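Glycosyltransferase (Streptomyces viridochromogenes, PDB 2IUY) probably transfers a sugar from a UDP-activated donor during the biosynthesis of the antibiotic avilamycin A, as a retaining GT-B glycosyltransferase of family GT4. Local coordinates at residues L46-F51 / R327-Y332; V6-I11 / A37-G42; I96-L101 / P117-G122. All coordinates share one frame; numbering follows the deposited sequence.

Contact 1: residues L46-F51 / R327-Y332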
loop_
_atom_site.group_PDB
_atom_site.type_symbol
_atom_site.label_atom_id
_atom_site.label_comp_id
_atom_site.label_asym_id
_atom_site.label_seq_id
_atom_site.Cartn_x
_atom_site.Cartn_y
_atom_site.Cartn_z
ATOM N N LEU A 46 3.293 -20.135 -2.302
ATOM C CA LEU A 46 4.277 -20.708 -3.249
ATOM C C LEU A 46 5.212 -21.746 -2.666
ATOM O O LEU A 46 5.978 -22.331 -3.414
ATOM C CB LEU A 46 5.117 -19.609 -3.904
ATOM C CG LEU A 46 4.342 -18.681 -4.831
ATOM C CD1 LEU A 46 5.105 -17.409 -5.063
ATOM C CD2 LEU A 46 3.923 -19.378 -6.174
ATOM N N GLY A 47 5.209 -21.937 -1.347
ATOM C CA GLY A 47 6.007 -23.010 -0.724
ATOM C C GLY A 47 7.298 -22.553 -0.063
ATOM O O GLY A 47 8.028 -23.372 0.487
ATOM N N HIS A 48 7.560 -21.237 -0.085
ATOM C CA HIS A 48 8.744 -20.633 0.583
ATOM C C HIS A 48 8.581 -20.384 2.063
ATOM O O HIS A 48 7.457 -20.266 2.566
ATOM C CB HIS A 48 9.157 -19.356 -0.154
ATOM C CG HIS A 48 9.331 -19.597 -1.625
ATOM N ND1 HIS A 48 10.348 -20.373 -2.119
ATOM C CD2 HIS A 48 8.541 -19.297 -2.681
ATOM C CE1 HIS A 48 10.235 -20.461 -3.431
ATOM N NE2 HIS A 48 9.141 -19.824 -3.797
ATOM N N GLU A 49 9.706 -20.373 2.782
ATOM C CA GLU A 49 9.661 -20.184 4.196
ATOM C C GLU A 49 9.868 -18.680 4.491
ATOM O O GLU A 49 10.708 -18.066 3.893
ATOM C CB GLU A 49 10.713 -21.079 4.861
ATOM C CG GLU A 49 10.349 -21.475 6.238
ATOM C CD GLU A 49 11.417 -22.280 6.940
ATOM O OE1 GLU A 49 12.298 -22.840 6.231
ATOM O OE2 GLU A 49 11.359 -22.318 8.204
ATOM N N VAL A 50 9.045 -18.088 5.360
ATOM C CA VAL A 50 9.086 -16.641 5.616
ATOM C C VAL A 50 9.435 -16.370 7.101
ATOM O O VAL A 50 8.838 -16.963 8.007
ATOM C CB VAL A 50 7.762 -15.922 5.178
ATOM C CG1 VAL A 50 7.764 -14.432 5.579
ATOM C CG2 VAL A 50 7.572 -16.052 3.695
ATOM N N PHE A 51 10.478 -15.551 7.309
ATOM C CA PHE A 51 10.916 -15.072 8.606
ATOM C C PHE A 51 10.548 -13.597 8.572
ATOM O O PHE A 51 11.025 -12.873 7.727
ATOM C CB PHE A 51 12.442 -15.328 8.780
ATOM C CG PHE A 51 12.787 -16.792 8.774
ATOM C CD1 PHE A 51 12.853 -17.511 9.979
ATOM C CD2 PHE A 51 12.936 -17.480 7.553
ATOM C CE1 PHE A 51 13.129 -18.866 9.967
ATOM C CE2 PHE A 51 13.201 -18.861 7.510
ATOM C CZ PHE A 51 13.313 -19.550 8.713
ATOM N N ARG A 327 6.671 -12.977 -9.162
ATOM C CA ARG A 327 7.531 -11.919 -9.690
ATOM C C ARG A 327 8.709 -11.558 -8.788
ATOM O O ARG A 327 9.847 -11.454 -9.262
ATOM C CB ARG A 327 6.712 -10.665 -10.104
ATOM C CG ARG A 327 5.965 -10.953 -11.400
ATOM C CD ARG A 327 4.921 -9.935 -11.649
ATOM N NE ARG A 327 5.495 -8.612 -11.969
ATOM C CZ ARG A 327 4.750 -7.588 -12.387
ATOM N NH1 ARG A 327 3.424 -7.754 -12.553
ATOM N NH2 ARG A 327 5.326 -6.421 -12.669
ATOM N N TYR A 328 8.451 -11.387 -7.509
ATOM C CA TYR A 328 9.565 -11.237 -6.569
ATOM C C TYR A 328 10.567 -12.397 -6.511
ATOM O O TYR A 328 11.755 -12.148 -6.519
ATOM C CB TYR A 328 9.055 -10.923 -5.162
ATOM C CG TYR A 328 8.696 -9.484 -5.020
ATOM C CD1 TYR A 328 9.690 -8.510 -5.086
ATOM C CD2 TYR A 328 7.359 -9.079 -4.832
ATOM C CE1 TYR A 328 9.388 -7.168 -4.916
ATOM C CE2 TYR A 328 7.035 -7.738 -4.684
ATOM C CZ TYR A 328 8.074 -6.796 -4.716
ATOM O OH TYR A 328 7.817 -5.471 -4.596
ATOM N N VAL A 329 10.072 -13.646 -6.463
ATOM C CA VAL A 329 10.942 -14.819 -6.457
ATOM C C VAL A 329 11.852 -14.824 -7.673
ATOM O O VAL A 329 13.041 -15.143 -7.559
ATOM C CB VAL A 329 10.114 -16.134 -6.349
ATOM C CG1 VAL A 329 11.008 -17.401 -6.504
ATOM C CG2 VAL A 329 9.348 -16.180 -5.007
ATOM N N GLU A 330 11.308 -14.468 -8.830
ATOM C CA GLU A 330 12.109 -14.346 -10.049
ATOM C C GLU A 330 13.278 -13.389 -9.808
ATOM O O GLU A 330 14.387 -13.703 -10.203
ATOM C CB GLU A 330 11.229 -13.905 -11.258
ATOM C CG GLU A 330 11.969 -13.843 -12.618
ATOM C CD GLU A 330 11.178 -13.153 -13.745
ATOM O OE1 GLU A 330 10.076 -12.570 -13.489
ATOM O OE2 GLU A 330 11.685 -13.185 -14.905
ATOM N N GLN A 331 13.031 -12.243 -9.155
ATOM C CA GLN A 331 14.097 -11.286 -8.770
ATOM C C GLN A 331 15.021 -11.809 -7.673
ATOM O O GLN A 331 16.194 -11.582 -7.717
ATOM C CB GLN A 331 13.521 -9.906 -8.368
ATOM C CG GLN A 331 12.656 -9.228 -9.452
ATOM C CD GLN A 331 13.389 -9.146 -10.806
ATOM O OE1 GLN A 331 14.583 -8.909 -10.833
ATOM N NE2 GLN A 331 12.677 -9.368 -11.911
ATOM N N TYR A 332 14.502 -12.520 -6.697
ATOM C CA TYR A 332 15.369 -13.216 -5.737
ATOM C C TYR A 332 16.362 -14.140 -6.438
ATOM O O TYR A 332 17.532 -14.129 -6.114
ATOM C CB TYR A 332 14.570 -14.081 -4.743
ATOM C CG TYR A 332 13.478 -13.394 -3.908
ATOM C CD1 TYR A 332 13.324 -11.994 -3.855
ATOM C CD2 TYR A 332 12.587 -14.177 -3.161
ATOM C CE1 TYR A 332 12.291 -11.413 -3.030
ATOM C CE2 TYR A 332 11.599 -13.612 -2.390
ATOM C CZ TYR A 332 11.455 -12.238 -2.323
ATOM O OH TYR A 332 10.401 -11.751 -1.528
#
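Val329 lays its CG2 methyl against the imidazole of His48, 3.8 Å from NE2 and 4.0 Å from CD2, meeting the ring obliquely. The second branch, CG1, also reaches the NE2 corner, at 4.1 Å, so both methyls of the valine fork settle round one end of the imidazole. Two torsions bring the groups together. Val329 carries CG1 anti to its backbone N (chi1 174°), which leaves CG2 beside that N, and His48 holds CG anti to its carbonyl carbon (chi1 -52°); the two side chains then advance from opposite directions. The backbones stay well apart, with 9.4 Å between the CA atoms of His48 and Val329, and the gap is bridged by side chains alone. Leu46 adds a looser edge: its CD1 lies 4.4 Å from Val329 CG2. Leu46 also packs on Val322, Ala325 and Glu326, earlier in helix 321-336.

Between Leu46 and His48, Gly47 closes helix 31-45 with a Schellman motif. Its positive phi of 102° would press a CB against the preceding carbonyl O, which makes glycine the natural residue for turning the chain into strand 49-53. On the helix side, Val329 also touches Leu43, and its short branched side chain suits a place between the imidazole and Leu43 of helix 31-45.

The polar work of the imidazole is done away from the valine: His48 ND1 is hydrogen-bonded to Leu4 N, which helps to set the rotation of the ring. That bond implies that ND1 acts as acceptor, so the proton of a neutral ring would probably sit on NE2, the nitrogen beside the methyls, and the contact itself is purely van der Waals.

Contact 2: residues V6-I11 / A37-G42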
loop_
_atom_site.group_PDB
_atom_site.type_symbol
_atom_site.label_atom_id
_atom_site.label_comp_id
_atom_site.label_asym_id
_atom_site.label_seq_id
_atom_site.Cartn_x
_atom_site.Cartn_y
_atom_site.Cartn_z
ATOM N N VAL A 6 13.090 -16.783 3.189
ATOM C CA VAL A 6 13.028 -15.341 2.881
ATOM C C VAL A 6 12.830 -14.574 4.192
ATOM O O VAL A 6 11.864 -14.826 4.939
ATOM C CB VAL A 6 11.911 -14.944 1.870
ATOM C CG1 VAL A 6 11.996 -13.396 1.492
ATOM C CG2 VAL A 6 11.876 -15.861 0.575
ATOM N N ALA A 7 13.765 -13.685 4.494
ATOM C CA ALA A 7 13.612 -12.761 5.609
ATOM C C ALA A 7 12.951 -11.515 5.064
ATOM O O ALA A 7 13.543 -10.838 4.217
ATOM C CB ALA A 7 14.956 -12.428 6.221
ATOM N N LEU A 8 11.712 -11.248 5.518
ATOM C CA LEU A 8 10.917 -10.090 5.095
ATOM C C LEU A 8 10.990 -9.085 6.192
ATOM O O LEU A 8 10.533 -9.400 7.282
ATOM C CB LEU A 8 9.431 -10.424 4.937
ATOM C CG LEU A 8 8.894 -11.046 3.665
ATOM C CD1 LEU A 8 7.332 -11.215 3.818
ATOM C CD2 LEU A 8 9.336 -10.222 2.419
ATOM N N VAL A 9 11.509 -7.879 5.904
ATOM C CA VAL A 9 11.764 -6.903 6.950
ATOM C C VAL A 9 10.726 -5.853 6.794
ATOM O O VAL A 9 10.741 -5.076 5.832
ATOM C CB VAL A 9 13.231 -6.253 6.914
ATOM C CG1 VAL A 9 13.524 -5.528 8.236
ATOM C CG2 VAL A 9 14.316 -7.331 6.718
ATOM N N ASN A 10 9.788 -5.858 7.739
ATOM C CA ASN A 10 8.772 -4.836 7.846
ATOM C C ASN A 10 9.426 -3.599 8.403
ATOM O O ASN A 10 10.449 -3.694 9.096
ATOM C CB ASN A 10 7.691 -5.297 8.843
ATOM C CG ASN A 10 6.589 -4.288 9.017
ATOM O OD1 ASN A 10 6.054 -3.775 8.036
ATOM N ND2 ASN A 10 6.211 -4.018 10.263
ATOM N N ILE A 11 8.800 -2.456 8.136
ATOM C CA ILE A 11 9.212 -1.150 8.675
ATOM C C ILE A 11 8.897 -1.135 10.183
ATOM O O ILE A 11 7.716 -1.224 10.572
ATOM C CB ILE A 11 8.478 0.025 7.949
ATOM C CG1 ILE A 11 8.967 1.375 8.481
ATOM C CG2 ILE A 11 6.912 -0.074 8.114
ATOM C CD1 ILE A 11 8.505 2.589 7.622
ATOM N N ALA A 37 2.052 -8.207 4.566
ATOM C CA ALA A 37 1.084 -9.260 4.828
ATOM C C ALA A 37 0.646 -9.976 3.527
ATOM O O ALA A 37 0.640 -11.199 3.469
ATOM C CB ALA A 37 -0.137 -8.679 5.592
ATOM N N ASN A 38 0.309 -9.200 2.505
ATOM C CA ASN A 38 -0.188 -9.702 1.258
ATOM C C ASN A 38 0.934 -10.401 0.466
ATOM O O ASN A 38 0.719 -11.489 -0.139
ATOM C CB ASN A 38 -0.801 -8.546 0.401
ATOM C CG ASN A 38 -2.180 -8.125 0.891
ATOM O OD1 ASN A 38 -3.119 -8.941 0.958
ATOM N ND2 ASN A 38 -2.329 -6.835 1.177
ATOM N N LEU A 39 2.105 -9.774 0.480
ATOM C CA LEU A 39 3.342 -10.374 -0.061
ATOM C C LEU A 39 3.661 -11.725 0.588
ATOM O O LEU A 39 3.913 -12.725 -0.094
ATOM C CB LEU A 39 4.556 -9.409 0.043
ATOM C CG LEU A 39 5.865 -10.026 -0.522
ATOM C CD1 LEU A 39 5.670 -10.585 -1.964
ATOM C CD2 LEU A 39 7.067 -9.126 -0.478
HETATM N N MSE A 40 3.665 -11.719 1.906
HETATM C CA MSE A 40 3.973 -12.883 2.708
HETATM C C MSE A 40 3.042 -14.073 2.392
HETATM O O MSE A 40 3.477 -15.214 2.371
HETATM C CB MSE A 40 3.831 -12.456 4.167
HETATM C CG MSE A 40 3.802 -13.562 5.168
HETATM SE SE MSE A 40 3.538 -12.725 6.923
HETATM C CE MSE A 40 1.565 -12.536 6.884
ATOM N N ASP A 41 1.749 -13.789 2.210
ATOM C CA ASP A 41 0.738 -14.812 1.900
ATOM C C ASP A 41 1.093 -15.448 0.565
ATOM O O ASP A 41 1.030 -16.662 0.413
ATOM C CB ASP A 41 -0.647 -14.180 1.754
ATOM C CG ASP A 41 -1.253 -13.760 3.072
ATOM O OD1 ASP A 41 -0.620 -13.960 4.141
ATOM O OD2 ASP A 41 -2.377 -13.206 3.014
ATOM N N GLY A 42 1.452 -14.621 -0.413
ATOM C CA GLY A 42 1.911 -15.138 -1.746
ATOM C C GLY A 42 3.095 -16.107 -1.646
ATOM O O GLY A 42 3.037 -17.219 -2.203
#
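Apolar packing accounts for the whole of this contact, and Leu8 supplies both halves of it. Its fork straddles two consecutive residues of the helix: CD1 rests on the root of selenomethionine Met40, 3.7 Å from CB and 3.9 Å from CA, while CD2 meets CD2 of Leu39 at 3.8 Å, methyl to methyl. CB of Leu8 already points to the helix, and CG anti to the carbonyl carbon (chi1 -83°) places the fork over the two residues. Both helix side chains run obliquely to it. Leu39 reaches forward with its branch, whereas Met40 offers its CB and backbone; its longer chain, with CG anti to the backbone N (chi1 167°), bends at the selenium and leads away from the strand. The branched leucine can touch two residues at once, while the unbranched Met40 chain touches Val50 and Arg151.

The polar side chains of this stretch of helix lie on other parts of its surface: Asp41 OD2 forms a salt bridge with Arg151 NE, and Asn38 OD1 accepts a hydrogen bond from Asp148 N. Backbone bonds do not join helix and strand: Asp41 N bonds to Ala37 O at 3.1 Å within the helix, and strand 5-9 bonds to strands 49-53 and 87-90.

Leu8 is further enclosed by Val36, Val50 and His89, so the leucine is buried between helix and sheet. Strand 5-9, helix 31-45 and strand 49-53 make up a beta-alpha-beta unit, and this contact is the helix-on-sheet packing at the start of the N-terminal Rossmann-like domain of a GT-B glycosyltransferase.

Contact 3: residues I96-L101 / P117-G122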
loop_
_atom_site.group_PDB
_atom_site.type_symbol
_atom_site.label_atom_id
_atom_site.label_comp_id
_atom_site.label_asym_id
_atom_site.label_seq_id
_atom_site.Cartn_x
_atom_site.Cartn_y
_atom_site.Cartn_z
ATOM N N ILE A 96 17.717 -1.344 7.528
ATOM C CA ILE A 96 18.829 -2.296 7.467
ATOM C C ILE A 96 19.445 -2.257 6.042
ATOM O O ILE A 96 18.904 -1.622 5.158
ATOM C CB ILE A 96 18.394 -3.700 7.971
ATOM C CG1 ILE A 96 17.126 -4.199 7.254
ATOM C CG2 ILE A 96 18.121 -3.675 9.495
ATOM C CD1 ILE A 96 17.386 -4.907 5.938
ATOM N N GLY A 97 20.583 -2.899 5.828
ATOM C CA GLY A 97 21.252 -2.816 4.535
ATOM C C GLY A 97 21.960 -4.113 4.264
ATOM O O GLY A 97 21.879 -5.020 5.081
ATOM N N PRO A 98 22.607 -4.253 3.104
ATOM C CA PRO A 98 23.335 -5.490 2.803
ATOM C C PRO A 98 24.597 -5.797 3.639
ATOM O O PRO A 98 25.007 -6.956 3.695
ATOM C CB PRO A 98 23.699 -5.328 1.311
ATOM C CG PRO A 98 23.757 -3.889 1.066
ATOM C CD PRO A 98 22.621 -3.320 1.964
ATOM N N ALA A 99 25.204 -4.796 4.294
ATOM C CA ALA A 99 26.492 -5.013 4.981
ATOM C C ALA A 99 26.301 -5.938 6.152
ATOM O O ALA A 99 25.349 -5.762 6.939
ATOM C CB ALA A 99 27.095 -3.670 5.473
ATOM N N GLY A 100 27.154 -6.942 6.275
ATOM C CA GLY A 100 27.063 -7.801 7.454
ATOM C C GLY A 100 26.283 -9.079 7.275
ATOM O O GLY A 100 26.318 -9.981 8.137
ATOM N N LEU A 101 25.547 -9.173 6.171
ATOM C CA LEU A 101 24.824 -10.404 5.855
ATOM C C LEU A 101 25.842 -11.531 5.533
ATOM O O LEU A 101 26.950 -11.256 5.010
ATOM C CB LEU A 101 23.873 -10.180 4.658
ATOM C CG LEU A 101 22.745 -9.154 4.830
ATOM C CD1 LEU A 101 21.904 -9.220 3.595
ATOM C CD2 LEU A 101 21.865 -9.422 6.097
ATOM N N PRO A 117 15.831 5.971 -2.505
ATOM C CA PRO A 117 16.177 4.890 -1.548
ATOM C C PRO A 117 17.564 4.962 -0.917
ATOM O O PRO A 117 18.535 5.305 -1.572
ATOM C CB PRO A 117 16.054 3.592 -2.409
ATOM C CG PRO A 117 16.127 4.070 -3.821
ATOM C CD PRO A 117 15.550 5.425 -3.860
ATOM N N VAL A 118 17.648 4.567 0.336
ATOM C CA VAL A 118 18.932 4.329 1.014
ATOM C C VAL A 118 19.840 3.311 0.255
ATOM O O VAL A 118 21.072 3.522 0.115
ATOM C CB VAL A 118 18.647 3.876 2.489
ATOM C CG1 VAL A 118 19.826 3.251 3.156
ATOM C CG2 VAL A 118 18.172 5.116 3.293
ATOM N N ASN A 119 19.197 2.228 -0.210
ATOM C CA ASN A 119 19.827 1.073 -0.852
ATOM C C ASN A 119 19.291 0.916 -2.280
ATOM O O ASN A 119 18.418 0.053 -2.516
ATOM C CB ASN A 119 19.490 -0.199 -0.063
ATOM C CG ASN A 119 20.063 -0.182 1.352
ATOM O OD1 ASN A 119 19.375 -0.515 2.341
ATOM N ND2 ASN A 119 21.315 0.200 1.457
ATOM N N PRO A 120 19.773 1.752 -3.230
ATOM C CA PRO A 120 19.380 1.586 -4.641
ATOM C C PRO A 120 19.738 0.280 -5.313
ATOM O O PRO A 120 19.064 -0.119 -6.250
ATOM C CB PRO A 120 20.054 2.789 -5.363
ATOM C CG PRO A 120 21.128 3.311 -4.427
ATOM C CD PRO A 120 20.623 2.953 -3.025
ATOM N N VAL A 121 20.784 -0.399 -4.839
ATOM C CA VAL A 121 21.217 -1.614 -5.486
ATOM C C VAL A 121 20.304 -2.729 -5.009
ATOM O O VAL A 121 20.121 -2.915 -3.799
ATOM C CB VAL A 121 22.724 -1.949 -5.240
ATOM C CG1 VAL A 121 23.024 -3.341 -5.707
ATOM C CG2 VAL A 121 23.664 -0.952 -5.968
ATOM N N GLY A 122 19.708 -3.442 -5.964
ATOM C CA GLY A 122 18.755 -4.490 -5.651
ATOM C C GLY A 122 17.407 -3.926 -5.214
ATOM O O GLY A 122 16.589 -4.660 -4.665
#
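Two irregular loops pass each other with Gly97 CA and Asn119 CA 6.8 Å apart, and just beyond, the chain turns back through a type II beta turn from Pro98 to Leu101. Both loops belong to the N-terminal Rossmann-like domain of the GT-B fold: residues 96-101 lie between strands 87-90 and 106-111, whereas the loop of residues 117-122 follows strand 106-111 and leads into strand 123-125.

Asn119 is the side chain that spans the gap. Its CG stands anti to the carbonyl carbon (chi1 -64°), and the amide reaches the Ile96 carbonyl, Gly97 CA and the CD corner of Pro98, which comes from the opposite direction. The amide is probably turned over in the model, so its O and N cannot be told apart with confidence. A CB at Gly97 would point toward the amide and be crowded by Pro98 CD, so glycine suits the place. Pro98 is the first residue of the turn and presents its ring to Asn119; Gly100, with positive phi, takes the third position, as type II turns prefer.

Ile96 contributes through its backbone, while its side chain turns away from the amide to pack on Ile76, Leu80 and Val88. Phe107 of strand 106-111 is touched by Ile96, Pro98 and Asn119 alike. On the proline side, the nearest carbon pair is Pro98 CD and Asn119 CG, at 4.1 Å.

In the fold
From the N terminus, contact 2 closes first, folding helix 31-45 back on strand 5-9 within a short loop. Contact 1 opens after it, where that helix gives way to strand 49-53, and spans most of the chain before residues 327-332 of the last helix return to the N-terminal domain. Contact 3 nests inside that long loop, joining the connection that leads into strand 106-111 to the one that leaves it. Contacts 1 and 2 touch directly: strands 49-53 and 5-9 are neighbours in the sheet, and Tyr328 packs on Leu39. Contact 3 reaches contact 2 through Val9 and Ile96 but stays about 7 Å from contact 1 at the nearest atoms.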